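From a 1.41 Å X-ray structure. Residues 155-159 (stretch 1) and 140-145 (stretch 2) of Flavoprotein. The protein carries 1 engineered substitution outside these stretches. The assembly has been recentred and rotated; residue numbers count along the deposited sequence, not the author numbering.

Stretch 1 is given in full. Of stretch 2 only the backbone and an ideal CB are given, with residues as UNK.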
# COMPACT_ATOMS: atom_id res chain seq x y z
N LYS A 155 14.18 27.65 29.07
CA LYS A 155 15.41 27.07 28.58
C LYS A 155 15.09 26.24 27.34
O LYS A 155 14.17 25.43 27.36
CB LYS A 155 16.04 26.18 29.65
CG LYS A 155 17.38 25.58 29.25
CD LYS A 155 18.02 24.80 30.39
CE LYS A 155 19.47 24.47 30.09
NZ LYS A 155 20.30 25.72 29.90
N PHE A 156 15.84 26.46 26.26
CA PHE A 156 15.59 25.80 24.99
C PHE A 156 16.66 24.76 24.73
O PHE A 156 17.86 25.07 24.77
CB PHE A 156 15.50 26.83 23.87
CG PHE A 156 14.43 27.84 24.11
CD1 PHE A 156 13.12 27.55 23.81
CD2 PHE A 156 14.72 29.03 24.76
CE1 PHE A 156 12.11 28.45 24.09
CE2 PHE A 156 13.72 29.93 25.03
CZ PHE A 156 12.40 29.64 24.70
N VAL A 157 16.24 23.54 24.46
CA VAL A 157 17.14 22.42 24.26
C VAL A 157 16.88 21.87 22.86
O VAL A 157 15.78 21.38 22.58
CB VAL A 157 16.92 21.34 25.32
CG1 VAL A 157 17.84 20.16 25.06
CG2 VAL A 157 17.12 21.93 26.74
N MET A 158 17.89 21.92 22.00
CA MET A 158 17.73 21.37 20.66
C MET A 158 17.71 19.84 20.73
O MET A 158 18.56 19.23 21.39
CB MET A 158 18.88 21.82 19.76
CG MET A 158 19.04 23.33 19.61
SD MET A 158 17.56 24.22 19.12
CE MET A 158 17.12 25.06 20.65
N THR A 159 16.74 19.24 20.07
CA THR A 159 16.64 17.78 19.98
C THR A 159 16.45 17.43 18.52
O THR A 159 15.38 16.97 18.10
CB THR A 159 15.52 17.24 20.87
OG1 THR A 159 14.26 17.78 20.44
CG2 THR A 159 15.77 17.63 22.34
N UNK A 140 15.82 33.39 16.85
CA UNK A 140 16.45 32.08 16.90
C UNK A 140 17.07 31.87 18.27
O UNK A 140 17.82 32.73 18.75
CB UNK A 140 17.50 31.94 15.80
N UNK A 141 16.79 30.72 18.88
CA UNK A 141 17.43 30.30 20.12
C UNK A 141 18.40 29.17 19.82
O UNK A 141 18.13 28.30 18.96
CB UNK A 141 16.39 29.87 21.16
N UNK A 142 19.53 29.18 20.52
CA UNK A 142 20.56 28.16 20.40
C UNK A 142 20.42 27.12 21.50
O UNK A 142 19.68 27.29 22.48
CB UNK A 142 21.95 28.80 20.44
N UNK A 143 21.17 26.03 21.35
CA UNK A 143 21.09 24.92 22.29
C UNK A 143 21.48 25.38 23.69
O UNK A 143 22.59 25.89 23.91
CB UNK A 143 21.99 23.77 21.84
N UNK A 144 20.56 25.21 24.64
CA UNK A 144 20.80 25.54 26.02
C UNK A 144 20.52 26.98 26.37
O UNK A 144 20.66 27.36 27.54
CB UNK A 144 22.25 25.21 26.38
N UNK A 145 20.10 27.79 25.40
CA UNK A 145 19.90 29.20 25.65
C UNK A 145 18.74 29.40 26.62
O UNK A 145 17.74 28.68 26.58
CB UNK A 145 19.65 29.95 24.34

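Position 140 lies beyond the reach of stretch 1. No atom of that stretch comes within 5.5 Å of its ideal CB, so the visible atoms hardly limit the choice. The deposited residue is Val 140, which makes no contact here.

Position 141 points its CA-to-CB bond toward stretch 1. The ideal CB is 4.1 Å from CD2 of Phe 156 and 4.9 Å from CE of Met 158. An aromatic ring and a thioether methyl offer no polar partner, so an apolar side chain suits. Valine, isoleucine or leucine would all be reasonable. The residue is Val 141. Its CG2 packs 3.7 Å from CG of Phe 156 and 4.1 Å from CE of Met 158. Its CG1 makes an off-centre CH-pi contact, 4.2 Å from the centroid of the Phe 156 ring.

Position 142 points away, and no atom of stretch 1 comes within 5.5 Å of its CB. A polar or charged chain would be at ease, though many others would fit. The residue is Lys 142. Its side chain stays 6.1 Å or more from stretch 1. Its backbone opens a type II turn that runs to 145, closed by the bond from N of 145 to O of Lys 142 at 3.0 Å.

Position 143 directs its CB sideways, 3.7 Å from CG of Met 158. The backbone N of Met 158 is a donor within reach of a short side chain. An acceptor such as aspartate or asparagine fits well. The residue is Asp 143, with chi1 in t. Its OD1 accepts a hydrogen bond from N of Met 158 at 2.9 Å. Its OD2 is bonded elsewhere in the structure.

Position 144 has phi 86° and psi -1°. A CB would be jammed against the carbonyl O of the residue before, which by itself calls for glycine. The residue is Gly 144. Its N donates to O of Phe 156 at 2.7 Å, and its O accepts from NZ of Lys 155 at 2.9 Å. The lysine chain runs t, t, t and then turns at chi4 (p), which brings NZ to the turn.

Position 145 sends its CB sideways, 5.0 Å from CD2 of Phe 156. The visible atoms allow many side chains, but the backbone N of Lys 142 lies within reach of an acceptor, which glutamate or glutamine would supply. The residue is Glu 145. Its OE1 accepts from N of Lys 142 at 2.9 Å, bracing the turn. Its backbone O accepts from N of Phe 156 at 2.9 Å, near the plane of the ring at its edge.

Stretch 2 140-145: VVKDGE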
# COMPACT_ATOMS: atom_id res chain seq x y z
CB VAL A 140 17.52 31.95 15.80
CG1 VAL A 140 18.36 30.70 16.00
CG2 VAL A 140 16.85 31.93 14.45
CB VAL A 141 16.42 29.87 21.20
CG1 VAL A 141 15.69 31.10 21.77
CG2 VAL A 141 15.43 28.84 20.66
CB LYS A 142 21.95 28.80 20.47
CG LYS A 142 22.25 29.74 19.31
CD LYS A 142 23.74 29.90 19.07
CE LYS A 142 24.44 30.45 20.30
NZ LYS A 142 25.79 31.00 19.96
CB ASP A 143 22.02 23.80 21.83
CG ASP A 143 21.70 22.46 22.47
OD1 ASP A 143 20.61 22.29 23.05
OD2 ASP A 143 22.55 21.55 22.37
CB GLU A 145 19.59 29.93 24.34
CG GLU A 145 19.28 31.41 24.50
CD GLU A 145 19.26 32.19 23.19
OE1 GLU A 145 19.68 31.64 22.14
OE2 GLU A 145 18.83 33.37 23.21
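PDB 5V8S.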